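Local coordinates for Asp/Glu-specific dipeptidyl-peptidase (Flavobacterium psychrophilum, PDB 5JXF), which removes dipeptides from the N-terminus of oligopeptides, as a serine peptidase strictly specific for aspartate or glutamate at the P1 position, at residues A[613-616]-A[622-625]. Residues are numbered along the deposited sequence; the frame is centred on the assembly and turned at random.
Sequences IEKY and EFDV
The ammonium nitrogen NZ of Lys-615, reached by a chain that passes obliquely beside the ring of Phe-623, is gripped by three groups from elsewhere in the chain: Asp-227 OD2 in a salt bridge, and His-234 ND1 and Pro-232 O in hydrogen bonds. While NZ is held there, the methylenes run past an aromatic neighbour: Lys-615 CB lies 3.9 Å from Phe-623 CD1, and the extended chain carries CD on past CE1. The Lys-615 carbonyl O also approaches Phe-623 CB, at 3.3 Å. Next along the chain, the Tyr-616 CA-H points at Phe-623 O, a C-H...O contact of 3.5 Å with an angle of 150° at the hydrogen. These contacts lie where the loop folds back against the end of helix 609-615, within the link to helix 627-635; helix 609-615 directly follows strand 601-608 of the eight-stranded antiparallel sheet. Phe-623 also packs on Thr-226 and Asp-227 of helix 224-227, which carries the arginine-pocket residue Asp-225, although the Phe-623 side chain itself stays about 11 Å from the bound arginine. At Tyr-616, CG stands anti to the backbone N (chi1 173°), which swings the ring out alongside Asp-624. Asp-624 OD1 meets the ring edge in plane, 3.5 Å from Tyr-616 CE1, with carboxylate and ring 17° from coplanar; the same oxygen accepts a weak, bent bond from Val-625 N. Val-625 CG2 comes obliquely to within 3.5 Å of Tyr-616 CD1, and the side chains of Tyr-616 and Val-625 both touch Ile-630 on helix 627-635. Replacing Tyr-616 by an alanine takes the ring away, and would probably leave Val-625 and Ile-630 without a shared apolar neighbour and the carboxylate of Asp-624 without the ring edge beside it.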
ATOM      1  N   ILE A 613      13.661   1.866  -8.500  1.00 58.93           N
ATOM      2  CA  ILE A 613      13.758   0.643  -9.289  1.00 59.92           C
ATOM      3  C   ILE A 613      12.738  -0.400  -8.823  1.00 59.79           C
ATOM      4  O   ILE A 613      12.119  -1.063  -9.646  1.00 56.53           O
ATOM      5  CB  ILE A 613      15.189   0.057  -9.229  1.00 58.98           C
ATOM      6  CG1 ILE A 613      16.192   1.063  -9.798  1.00 64.97           C
ATOM      7  CG2 ILE A 613      15.278  -1.313  -9.946  1.00 55.51           C
ATOM      8  CD1 ILE A 613      15.847   1.595 -11.183  1.00 62.77           C
ATOM      9  N   GLU A 614      12.550  -0.531  -7.511  1.00 64.01           N
ATOM     10  CA  GLU A 614      11.537  -1.445  -6.970  1.00 59.21           C
ATOM     11  C   GLU A 614      10.149  -1.146  -7.549  1.00 58.07           C
ATOM     12  O   GLU A 614       9.349  -2.050  -7.762  1.00 59.89           O
ATOM     13  CB  GLU A 614      11.475  -1.354  -5.439  1.00 67.87           C
ATOM     14  CG  GLU A 614      12.669  -1.931  -4.681  1.00 71.89           C
ATOM     15  CD  GLU A 614      12.556  -1.724  -3.166  1.00 76.39           C
ATOM     16  OE1 GLU A 614      11.831  -0.794  -2.740  1.00 67.37           O
ATOM     17  OE2 GLU A 614      13.186  -2.491  -2.401  1.00 85.26           O
ATOM     18  N   LYS A 615       9.872   0.131  -7.817  1.00 59.27           N
ATOM     19  CA  LYS A 615       8.571   0.558  -8.341  1.00 62.00           C
ATOM     20  C   LYS A 615       8.492   0.503  -9.877  1.00 61.49           C
ATOM     21  O   LYS A 615       7.422   0.693 -10.457  1.00 59.49           O
ATOM     22  CB  LYS A 615       8.252   1.987  -7.861  1.00 55.87           C
ATOM     23  CG  LYS A 615       8.080   2.140  -6.351  1.00 56.07           C
ATOM     24  CD  LYS A 615       7.721   3.590  -5.992  1.00 59.78           C
ATOM     25  CE  LYS A 615       7.554   3.791  -4.490  1.00 59.87           C
ATOM     26  NZ  LYS A 615       7.333   5.222  -4.146  1.00 54.71           N
ATOM     27  N   TYR A 616       9.626   0.250 -10.522  1.00 56.83           N
ATOM     28  CA  TYR A 616       9.723   0.269 -11.984  1.00 61.69           C
ATOM     29  C   TYR A 616       8.762  -0.730 -12.628  1.00 65.72           C
ATOM     30  O   TYR A 616       8.700  -1.887 -12.229  1.00 61.62           O
ATOM     31  CB  TYR A 616      11.167  -0.024 -12.407  1.00 65.01           C
ATOM     32  CG  TYR A 616      11.403  -0.208 -13.891  1.00 66.19           C
ATOM     33  CD1 TYR A 616      10.802   0.625 -14.825  1.00 65.52           C
ATOM     34  CD2 TYR A 616      12.255  -1.213 -14.356  1.00 64.53           C
ATOM     35  CE1 TYR A 616      11.034   0.463 -16.186  1.00 66.41           C
ATOM     36  CE2 TYR A 616      12.491  -1.392 -15.720  1.00 68.95           C
ATOM     37  CZ  TYR A 616      11.879  -0.554 -16.629  1.00 72.89           C
ATOM     38  OH  TYR A 616      12.107  -0.723 -17.974  1.00 65.95           O
ATOM     39  N   GLU A 622       2.652   5.485 -15.511  1.00 64.18           N
ATOM     40  CA  GLU A 622       3.178   6.209 -14.358  1.00 60.99           C
ATOM     41  C   GLU A 622       4.586   5.781 -13.932  1.00 57.08           C
ATOM     42  O   GLU A 622       5.434   6.624 -13.653  1.00 57.47           O
ATOM     43  CB  GLU A 622       2.226   6.050 -13.168  1.00 65.88           C
ATOM     44  CG  GLU A 622       0.761   6.381 -13.474  1.00 76.48           C
ATOM     45  CD  GLU A 622      -0.172   6.088 -12.300  1.00 83.31           C
ATOM     46  OE1 GLU A 622       0.232   5.331 -11.391  1.00 77.27           O
ATOM     47  OE2 GLU A 622      -1.305   6.621 -12.282  1.00 89.16           O
ATOM     48  N   PHE A 623       4.849   4.478 -13.872  1.00 53.06           N
ATOM     49  CA  PHE A 623       6.101   4.027 -13.267  1.00 54.19           C
ATOM     50  C   PHE A 623       7.143   3.504 -14.250  1.00 57.55           C
ATOM     51  O   PHE A 623       8.059   2.787 -13.842  1.00 51.45           O
ATOM     52  CB  PHE A 623       5.833   2.931 -12.230  1.00 58.45           C
ATOM     53  CG  PHE A 623       4.998   3.375 -11.064  1.00 57.71           C
ATOM     54  CD1 PHE A 623       5.580   3.991  -9.964  1.00 57.02           C
ATOM     55  CD2 PHE A 623       3.630   3.166 -11.059  1.00 54.65           C
ATOM     56  CE1 PHE A 623       4.810   4.395  -8.870  1.00 50.31           C
ATOM     57  CE2 PHE A 623       2.848   3.564  -9.970  1.00 49.27           C
ATOM     58  CZ  PHE A 623       3.450   4.188  -8.874  1.00 52.35           C
ATOM     59  N   ASP A 624       7.029   3.849 -15.528  1.00 52.58           N
ATOM     60  CA  ASP A 624       8.126   3.564 -16.458  1.00 57.94           C
ATOM     61  C   ASP A 624       9.340   4.424 -16.076  1.00 57.21           C
ATOM     62  O   ASP A 624       9.183   5.484 -15.476  1.00 56.62           O
ATOM     63  CB  ASP A 624       7.691   3.827 -17.903  1.00 61.79           C
ATOM     64  CG  ASP A 624       8.686   3.317 -18.929  1.00 71.10           C
ATOM     65  OD1 ASP A 624       9.638   2.590 -18.561  1.00 73.98           O
ATOM     66  OD2 ASP A 624       8.496   3.629 -20.122  1.00 77.66           O
ATOM     67  N   VAL A 625      10.542   3.944 -16.384  1.00 65.66           N
ATOM     68  CA  VAL A 625      11.778   4.676 -16.104  1.00 65.70           C
ATOM     69  C   VAL A 625      12.512   4.911 -17.415  1.00 60.72           C
ATOM     70  O   VAL A 625      12.502   4.045 -18.275  1.00 60.07           O
ATOM     71  CB  VAL A 625      12.704   3.909 -15.116  1.00 68.35           C
ATOM     72  CG1 VAL A 625      14.013   4.660 -14.902  1.00 66.83           C
ATOM     73  CG2 VAL A 625      12.013   3.690 -13.785  1.00 59.00           C
TER